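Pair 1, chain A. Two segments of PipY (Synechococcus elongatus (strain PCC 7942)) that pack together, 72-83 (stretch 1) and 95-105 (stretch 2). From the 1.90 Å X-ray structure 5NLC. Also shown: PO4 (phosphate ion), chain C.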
# COMPACT_ATOMS: atom_id res chain seq x y z
N LYS A 72 -8.26 -5.72 -0.08
CA LYS A 72 -8.18 -7.16 0.24
C LYS A 72 -7.89 -7.93 -1.03
O LYS A 72 -8.52 -7.70 -2.03
CB LYS A 72 -9.52 -7.60 0.83
CG LYS A 72 -9.79 -9.10 0.98
CD LYS A 72 -8.89 -9.72 2.02
CE LYS A 72 -9.21 -11.22 2.16
NZ LYS A 72 -8.29 -11.92 3.08
N LEU A 73 -6.98 -8.87 -0.99
CA LEU A 73 -6.64 -9.63 -2.19
C LEU A 73 -6.92 -11.07 -1.85
O LEU A 73 -6.30 -11.61 -0.94
CB LEU A 73 -5.17 -9.43 -2.53
CG LEU A 73 -4.63 -10.28 -3.69
CD1 LEU A 73 -5.48 -10.14 -4.97
CD2 LEU A 73 -3.16 -10.02 -3.98
N GLN A 74 -7.87 -11.67 -2.54
CA GLN A 74 -8.15 -13.10 -2.37
C GLN A 74 -7.11 -13.91 -3.08
O GLN A 74 -6.66 -13.52 -4.16
CB GLN A 74 -9.53 -13.44 -2.97
CG GLN A 74 -10.70 -12.68 -2.36
CD GLN A 74 -10.82 -12.89 -0.86
OE1 GLN A 74 -10.44 -13.95 -0.32
NE2 GLN A 74 -11.35 -11.87 -0.17
N SER A 75 -6.75 -15.06 -2.51
CA SER A 75 -5.68 -15.91 -3.08
C SER A 75 -5.90 -16.34 -4.53
O SER A 75 -4.91 -16.46 -5.25
CB SER A 75 -5.38 -17.13 -2.19
OG SER A 75 -4.42 -16.71 -1.20
N ASN A 76 -7.16 -16.47 -4.98
CA ASN A 76 -7.48 -16.80 -6.37
C ASN A 76 -7.41 -15.65 -7.37
O ASN A 76 -7.63 -15.85 -8.56
CB ASN A 76 -8.85 -17.53 -6.48
CG ASN A 76 -10.10 -16.61 -6.23
OD1 ASN A 76 -10.03 -15.38 -5.99
ND2 ASN A 76 -11.26 -17.24 -6.27
N LYS A 77 -7.16 -14.44 -6.89
CA LYS A 77 -6.91 -13.28 -7.72
C LYS A 77 -5.44 -12.87 -7.65
O LYS A 77 -5.07 -11.85 -8.22
CB LYS A 77 -7.79 -12.09 -7.29
CG LYS A 77 -9.28 -12.20 -7.57
CD LYS A 77 -9.56 -12.25 -9.09
CE LYS A 77 -11.00 -12.64 -9.40
NZ LYS A 77 -11.96 -11.63 -8.87
N ALA A 78 -4.62 -13.65 -6.96
CA ALA A 78 -3.22 -13.31 -6.80
C ALA A 78 -2.54 -13.24 -8.18
O ALA A 78 -1.71 -12.41 -8.38
CB ALA A 78 -2.53 -14.27 -5.86
N ARG A 79 -2.92 -14.11 -9.12
CA ARG A 79 -2.28 -14.11 -10.42
C ARG A 79 -2.50 -12.80 -11.16
O ARG A 79 -1.57 -12.20 -11.68
CB ARG A 79 -2.78 -15.30 -11.23
CG ARG A 79 -2.09 -15.48 -12.57
CD ARG A 79 -2.61 -16.76 -13.27
NE ARG A 79 -1.94 -17.87 -12.63
CZ ARG A 79 -0.68 -18.27 -12.90
NH1 ARG A 79 0.05 -17.73 -13.87
NH2 ARG A 79 -0.17 -19.25 -12.19
N LYS A 80 -3.76 -12.35 -11.24
CA LYS A 80 -4.04 -11.06 -11.84
C LYS A 80 -3.36 -9.91 -11.11
O LYS A 80 -2.97 -8.95 -11.73
CB LYS A 80 -5.54 -10.81 -11.96
CG LYS A 80 -6.20 -11.69 -13.04
CD LYS A 80 -7.70 -11.49 -12.98
CE LYS A 80 -8.42 -12.07 -14.21
NZ LYS A 80 -9.78 -12.51 -13.80
N ALA A 81 -3.27 -9.96 -9.79
CA ALA A 81 -2.57 -8.90 -9.04
C ALA A 81 -1.08 -8.83 -9.40
O ALA A 81 -0.54 -7.76 -9.60
CB ALA A 81 -2.73 -9.14 -7.56
N VAL A 82 -0.42 -10.00 -9.52
CA VAL A 82 0.98 -10.00 -9.92
C VAL A 82 1.14 -9.41 -11.33
O VAL A 82 2.09 -8.69 -11.61
CB VAL A 82 1.59 -11.39 -9.79
CG1 VAL A 82 3.02 -11.41 -10.33
CG2 VAL A 82 1.59 -11.84 -8.34
N GLU A 83 0.20 -9.71 -12.20
CA GLU A 83 0.32 -9.32 -13.60
C GLU A 83 0.13 -7.82 -13.76
O GLU A 83 0.78 -7.25 -14.61
CB GLU A 83 -0.69 -10.08 -14.48
CG GLU A 83 -0.35 -11.57 -14.75
CD GLU A 83 -1.47 -12.35 -15.50
OE1 GLU A 83 -2.66 -11.97 -15.40
OE2 GLU A 83 -1.16 -13.36 -16.17
N ALA A 95 0.17 -17.45 3.71
CA ALA A 95 -0.33 -18.09 2.49
C ALA A 95 -0.33 -17.18 1.26
O ALA A 95 0.05 -17.58 0.17
CB ALA A 95 -1.75 -18.56 2.72
N LEU A 96 -0.73 -15.93 1.46
CA LEU A 96 -0.86 -15.02 0.35
C LEU A 96 0.55 -14.64 -0.11
O LEU A 96 0.81 -14.51 -1.34
CB LEU A 96 -1.66 -13.77 0.68
CG LEU A 96 -1.86 -12.77 -0.50
CD1 LEU A 96 -2.49 -13.40 -1.72
CD2 LEU A 96 -2.63 -11.50 -0.06
N ALA A 97 1.44 -14.41 0.83
CA ALA A 97 2.81 -14.04 0.46
C ALA A 97 3.46 -15.15 -0.35
O ALA A 97 4.08 -14.88 -1.41
CB ALA A 97 3.64 -13.79 1.68
N GLU A 98 3.32 -16.38 0.14
CA GLU A 98 3.83 -17.58 -0.58
C GLU A 98 3.24 -17.73 -1.97
O GLU A 98 3.96 -18.04 -2.96
CB GLU A 98 3.61 -18.86 0.24
CG GLU A 98 4.35 -20.02 -0.42
CD GLU A 98 4.56 -21.24 0.41
OE1 GLU A 98 3.63 -21.65 1.15
OE2 GLU A 98 5.68 -21.82 0.28
N ARG A 99 1.93 -17.53 -2.06
CA ARG A 99 1.21 -17.65 -3.32
C ARG A 99 1.71 -16.60 -4.33
O ARG A 99 2.04 -16.94 -5.48
CB ARG A 99 -0.29 -17.51 -3.07
CG ARG A 99 -1.21 -17.67 -4.26
CD ARG A 99 -1.41 -19.11 -4.57
NE ARG A 99 -2.46 -19.34 -5.55
CZ ARG A 99 -3.71 -19.68 -5.28
NH1 ARG A 99 -4.54 -19.88 -6.29
NH2 ARG A 99 -4.17 -19.82 -4.03
N LEU A 100 1.83 -15.34 -3.90
CA LEU A 100 2.36 -14.28 -4.77
C LEU A 100 3.81 -14.61 -5.27
O LEU A 100 4.18 -14.35 -6.43
CB LEU A 100 2.38 -12.95 -4.04
CG LEU A 100 0.96 -12.37 -3.72
CD1 LEU A 100 1.06 -11.24 -2.68
CD2 LEU A 100 0.30 -11.88 -5.01
N ASP A 101 4.61 -15.11 -4.37
CA ASP A 101 6.00 -15.49 -4.70
C ASP A 101 6.03 -16.62 -5.75
O ASP A 101 6.82 -16.57 -6.69
CB ASP A 101 6.75 -15.89 -3.44
CG ASP A 101 8.21 -16.22 -3.72
OD1 ASP A 101 9.01 -15.28 -3.82
OD2 ASP A 101 8.53 -17.41 -3.84
N ARG A 102 5.17 -17.61 -5.61
CA ARG A 102 5.13 -18.72 -6.54
C ARG A 102 4.70 -18.19 -7.95
O ARG A 102 5.36 -18.46 -8.96
CB ARG A 102 4.17 -19.79 -6.07
CG ARG A 102 4.03 -20.93 -7.08
CD ARG A 102 3.23 -22.12 -6.58
NE ARG A 102 1.80 -21.83 -6.35
CZ ARG A 102 0.89 -21.53 -7.29
NH1 ARG A 102 1.19 -21.39 -8.58
NH2 ARG A 102 -0.37 -21.33 -6.90
N ILE A 103 3.66 -17.38 -7.98
CA ILE A 103 3.16 -16.80 -9.21
C ILE A 103 4.15 -15.85 -9.82
O ILE A 103 4.40 -15.92 -11.04
CB ILE A 103 1.80 -16.11 -9.01
CG1 ILE A 103 0.72 -17.15 -8.64
CG2 ILE A 103 1.36 -15.39 -10.30
CD1 ILE A 103 -0.53 -16.52 -7.97
N ALA A 104 4.76 -14.99 -8.98
CA ALA A 104 5.83 -14.08 -9.43
C ALA A 104 6.96 -14.84 -10.15
O ALA A 104 7.34 -14.44 -11.26
CB ALA A 104 6.37 -13.26 -8.28
N GLY A 105 7.40 -15.95 -9.58
CA GLY A 105 8.43 -16.81 -10.17
C GLY A 105 8.04 -17.42 -11.51
O GLY A 105 8.84 -17.43 -12.47
P PO4 C . -2.59 -19.99 -9.48
O1 PO4 C . -2.04 -19.42 -8.20
O2 PO4 C . -3.31 -18.92 -10.26
O3 PO4 C . -1.43 -20.54 -10.29
O4 PO4 C . -3.53 -21.13 -9.14
O HOH W 1 -2.95 -19.75 -1.51

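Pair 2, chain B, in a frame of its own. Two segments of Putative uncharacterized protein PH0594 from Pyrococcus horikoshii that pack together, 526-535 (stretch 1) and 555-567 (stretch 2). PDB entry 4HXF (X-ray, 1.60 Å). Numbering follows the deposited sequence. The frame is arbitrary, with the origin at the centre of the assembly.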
# COMPACT_ATOMS: atom_id res chain seq x y z
N SER B 526 38.00 -29.29 -26.67
CA SER B 526 36.76 -29.07 -25.97
C SER B 526 36.29 -30.32 -25.24
O SER B 526 36.09 -31.36 -25.89
CB SER B 526 35.66 -28.66 -27.00
OG SER B 526 35.86 -27.28 -27.46
N PRO B 527 36.06 -30.22 -23.94
CA PRO B 527 35.57 -31.40 -23.14
C PRO B 527 34.30 -32.08 -23.70
O PRO B 527 34.22 -33.29 -23.57
CB PRO B 527 35.31 -30.82 -21.75
CG PRO B 527 36.29 -29.65 -21.69
CD PRO B 527 36.43 -29.12 -23.06
N LEU B 528 33.40 -31.29 -24.28
CA LEU B 528 32.14 -31.83 -24.78
C LEU B 528 32.34 -33.07 -25.63
O LEU B 528 31.60 -34.06 -25.50
CB LEU B 528 31.33 -30.76 -25.54
CG LEU B 528 29.89 -31.18 -25.88
CD1 LEU B 528 29.11 -31.18 -24.60
CD2 LEU B 528 29.28 -30.12 -26.86
N PHE B 529 33.34 -33.04 -26.48
CA PHE B 529 33.53 -34.10 -27.46
C PHE B 529 34.10 -35.40 -26.85
O PHE B 529 34.12 -36.47 -27.52
CB PHE B 529 34.41 -33.62 -28.57
CG PHE B 529 33.77 -32.61 -29.37
CD1 PHE B 529 33.79 -31.30 -29.02
CD2 PHE B 529 32.90 -33.00 -30.39
CE1 PHE B 529 33.08 -30.37 -29.70
CE2 PHE B 529 32.12 -32.06 -31.10
CZ PHE B 529 32.26 -30.70 -30.77
N TYR B 530 34.56 -35.32 -25.61
CA TYR B 530 35.13 -36.46 -24.89
C TYR B 530 34.33 -36.89 -23.72
O TYR B 530 34.79 -37.62 -22.83
CB TYR B 530 36.54 -36.02 -24.37
CG TYR B 530 37.50 -35.57 -25.50
CD1 TYR B 530 37.60 -34.22 -25.85
CD2 TYR B 530 38.46 -36.41 -26.01
CE1 TYR B 530 38.49 -33.79 -26.79
CE2 TYR B 530 39.43 -35.94 -26.93
CZ TYR B 530 39.42 -34.60 -27.29
OH TYR B 530 40.27 -34.23 -28.32
N ALA B 531 33.07 -36.42 -23.69
CA ALA B 531 32.12 -36.79 -22.59
C ALA B 531 32.04 -38.28 -22.31
O ALA B 531 31.86 -38.64 -21.16
CB ALA B 531 30.76 -36.23 -23.00
N LYS B 532 32.13 -39.13 -23.33
CA LYS B 532 32.05 -40.58 -23.10
C LYS B 532 33.10 -41.11 -22.11
O LYS B 532 32.93 -42.13 -21.50
CB LYS B 532 32.01 -41.36 -24.43
CG LYS B 532 33.33 -41.32 -25.13
CD LYS B 532 33.39 -42.13 -26.45
CE LYS B 532 34.53 -41.55 -27.36
N ASN B 533 34.19 -40.38 -21.98
CA ASN B 533 35.29 -40.81 -21.14
C ASN B 533 35.06 -40.63 -19.65
O ASN B 533 35.89 -41.14 -18.82
CB ASN B 533 36.57 -40.03 -21.49
CG ASN B 533 37.12 -40.31 -22.87
OD1 ASN B 533 36.72 -41.25 -23.57
ND2 ASN B 533 38.10 -39.50 -23.29
N VAL B 534 34.11 -39.79 -19.30
CA VAL B 534 33.92 -39.40 -17.88
C VAL B 534 33.48 -40.60 -17.04
O VAL B 534 32.56 -41.39 -17.45
CB VAL B 534 32.94 -38.26 -17.71
CG1 VAL B 534 32.64 -37.93 -16.22
CG2 VAL B 534 33.42 -37.04 -18.49
N LYS B 535 34.13 -40.78 -15.90
CA LYS B 535 33.79 -41.86 -14.99
C LYS B 535 33.48 -41.35 -13.58
O LYS B 535 32.98 -42.11 -12.77
CB LYS B 535 34.96 -42.85 -14.89
CG LYS B 535 35.35 -43.53 -16.16
CD LYS B 535 36.59 -44.41 -15.98
CE LYS B 535 37.47 -44.42 -17.23
NZ LYS B 535 37.85 -43.07 -17.81
N LEU B 555 25.18 -26.39 -19.44
CA LEU B 555 23.96 -27.21 -19.69
C LEU B 555 24.17 -28.21 -20.83
O LEU B 555 23.68 -29.38 -20.80
CB LEU B 555 22.75 -26.32 -19.88
CG LEU B 555 21.40 -27.04 -20.09
CD1 LEU B 555 21.18 -28.03 -18.91
CD2 LEU B 555 20.20 -26.03 -20.20
N MET B 556 24.93 -27.84 -21.85
CA MET B 556 25.21 -28.79 -22.94
C MET B 556 25.98 -29.97 -22.41
O MET B 556 25.69 -31.08 -22.79
CB MET B 556 25.90 -28.15 -24.16
CG MET B 556 25.14 -27.12 -24.88
SD MET B 556 25.95 -26.62 -26.44
CE MET B 556 27.52 -26.03 -25.88
N PHE B 557 27.01 -29.73 -21.60
CA PHE B 557 27.83 -30.75 -21.01
C PHE B 557 26.97 -31.67 -20.10
O PHE B 557 27.03 -32.91 -20.23
CB PHE B 557 29.03 -30.18 -20.31
CG PHE B 557 30.16 -31.15 -20.04
CD1 PHE B 557 30.70 -32.05 -20.97
CD2 PHE B 557 30.88 -31.01 -18.85
CE1 PHE B 557 31.74 -32.88 -20.64
CE2 PHE B 557 31.98 -31.82 -18.57
CZ PHE B 557 32.46 -32.67 -19.49
N TYR B 558 26.13 -31.07 -19.30
CA TYR B 558 25.17 -31.79 -18.49
C TYR B 558 24.25 -32.69 -19.32
O TYR B 558 24.18 -33.94 -19.07
CB TYR B 558 24.32 -30.81 -17.68
CG TYR B 558 23.24 -31.53 -16.86
CD1 TYR B 558 23.55 -32.23 -15.71
CD2 TYR B 558 21.96 -31.60 -17.32
CE1 TYR B 558 22.57 -32.95 -15.02
CE2 TYR B 558 20.98 -32.33 -16.68
CZ TYR B 558 21.30 -33.00 -15.50
OH TYR B 558 20.39 -33.76 -14.82
N HIS B 559 23.57 -32.13 -20.35
CA HIS B 559 22.68 -32.98 -21.15
C HIS B 559 23.37 -34.15 -21.86
O HIS B 559 22.85 -35.27 -21.95
CB HIS B 559 21.93 -32.15 -22.21
CG HIS B 559 20.86 -31.27 -21.69
ND1 HIS B 559 20.37 -30.19 -22.39
CD2 HIS B 559 19.99 -31.41 -20.55
CE1 HIS B 559 19.25 -29.68 -21.69
NE2 HIS B 559 19.05 -30.45 -20.61
N VAL B 560 24.55 -33.83 -22.42
CA VAL B 560 25.31 -34.82 -23.18
C VAL B 560 25.80 -35.89 -22.24
O VAL B 560 25.71 -37.09 -22.57
CB VAL B 560 26.41 -34.19 -24.03
CG1 VAL B 560 27.40 -35.25 -24.46
CG2 VAL B 560 25.81 -33.38 -25.21
N LEU B 561 26.32 -35.52 -21.09
CA LEU B 561 26.73 -36.55 -20.07
C LEU B 561 25.52 -37.42 -19.62
O LEU B 561 25.64 -38.65 -19.55
CB LEU B 561 27.45 -35.85 -18.85
CG LEU B 561 28.83 -35.30 -19.12
CD1 LEU B 561 29.14 -34.33 -18.00
CD2 LEU B 561 29.83 -36.44 -19.28
N LYS B 562 24.34 -36.84 -19.45
CA LYS B 562 23.19 -37.62 -19.12
C LYS B 562 22.80 -38.55 -20.31
O LYS B 562 22.40 -39.70 -20.08
CB LYS B 562 22.01 -36.69 -18.79
CG LYS B 562 22.16 -35.99 -17.43
CD LYS B 562 22.11 -36.87 -16.19
CE LYS B 562 20.91 -37.60 -16.10
NZ LYS B 562 20.84 -38.47 -14.79
N ASP B 563 22.96 -38.06 -21.55
CA ASP B 563 22.61 -38.85 -22.76
C ASP B 563 23.51 -40.09 -22.83
O ASP B 563 23.16 -41.10 -23.43
CB ASP B 563 22.82 -38.02 -24.00
CG ASP B 563 21.98 -38.45 -25.18
OD1 ASP B 563 20.94 -39.10 -25.01
OD2 ASP B 563 22.39 -38.12 -26.32
N LEU B 564 24.68 -39.98 -22.15
CA LEU B 564 25.71 -41.04 -22.13
C LEU B 564 25.64 -41.83 -20.82
O LEU B 564 26.51 -42.70 -20.56
CB LEU B 564 27.09 -40.46 -22.43
CG LEU B 564 27.26 -39.89 -23.81
CD1 LEU B 564 28.58 -39.05 -23.91
CD2 LEU B 564 27.23 -40.96 -24.90
N GLY B 565 24.59 -41.64 -20.03
CA GLY B 565 24.41 -42.46 -18.81
C GLY B 565 25.34 -42.11 -17.65
O GLY B 565 25.43 -42.89 -16.70
N LYS B 566 25.91 -40.92 -17.61
CA LYS B 566 26.85 -40.54 -16.52
C LYS B 566 26.11 -39.97 -15.32
O LYS B 566 25.01 -39.46 -15.46
CB LYS B 566 27.80 -39.50 -17.06
CG LYS B 566 28.50 -39.86 -18.40
CD LYS B 566 29.34 -41.12 -18.34
CE LYS B 566 30.14 -41.30 -19.60
NZ LYS B 566 31.02 -42.50 -19.48
N GLU B 567 26.74 -40.07 -14.19
CA GLU B 567 26.27 -39.47 -12.98
C GLU B 567 26.72 -38.01 -12.96
O GLU B 567 27.89 -37.71 -12.71
CB GLU B 567 26.86 -40.22 -11.75
CG GLU B 567 26.31 -39.57 -10.48
CD GLU B 567 26.78 -40.18 -9.14
OE1 GLU B 567 26.36 -39.63 -8.12
OE2 GLU B 567 27.52 -41.20 -9.10

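The sharpest difference between these two contacts lies in how polar groups are used. In pair 1 no hydrogen bond crosses directly between the stretches, and a phosphate ion, probably from the crystallisation liquor, gathers arginines from both. In pair 2 a single lysine makes both hydrogen bonds across the stretches: Lys B566 NZ donates to Lys B532 O at 2.8 Å and, also at 2.8 Å, Lys B566 NZ donates to Val B534 O. One ammonium group thus ties the next-to-last residue of the 3-10 segment and the residue just after the segment to the stretch beyond the helix.

Beneath this difference the backbones agree closely, with 14 central residues superposing at 0.5 Å. In each pair a helix packs against a stretch that enters through 3-10 turns. Pair 1 then passes into a regular helix at Ala A78; the axis of that helix crosses that of helix 95-105 at 58° between their N-to-C directions, 9.4 Å apart at closest approach, whereas pair 2 keeps its 3-10 character as far as Asn B533. The second stretches diverge later: pair 1 remains helical, while Leu B564 is the first residue to leave helical phi/psi in pair 2, and Gly B565, at the position of Ala A104, has a positive phi.

The centre of the shared design is an alanine, Ala A78 matching Ala B531. A methyl group directed toward the other stretch fits where the backbones are near, with CA atoms of Ala A78 and Leu A100 6.0 Å apart and those of Ala B531 and Leu B561 likewise 6.0 Å apart. Ala A78 is a knob among Leu A96, Arg A99, Leu A100 and Ile A103; the matching residues Phe B557, Val B560, Leu B561 and Leu B564 all touch Ala B531. Two of these neighbours fill nearly the same space in both pairs. Leu A100 and Leu B561 share the m, t rotamer, and Ile A103 CD1 lies 3.7 Å from Ala A78 CB, just as Leu B564 CD1 lies 3.7 Å from Ala B531 CB.

Around this constant centre the substitutions are instructive. Where pair 1 has Ser A75 and Leu A96, pair 2 has Leu B528 and Phe B557; Leu B528 CD1 approaches the edge of the phenylalanine ring, 4.1 Å from Phe B557 CD1, and also reaches Val B560 CG2 at 4.0 Å. At the valine's position, Arg A99 instead uses its aliphatic part, CG lying 4.0 Å from Ala A78 CB, and carries its guanidinium across to the other stretch, one face over Ser A75 O.

That guanidinium binds the phosphate, Arg A99 NE donating to PO4 O1 at 2.7 Å, while from the other stretch Arg A79 NH2 donates to PO4 O3 at 2.6 Å. Arg A102 joins them, and the anion offsets the proximity of Arg A79 NH2 and Arg A102 NH1, 4.4 Å apart. Pair 2 has Lys B532 and Asp B563 at these last two positions. The general principle is that a small residue at the centre of the contact can be kept while the surrounding chemistry varies widely.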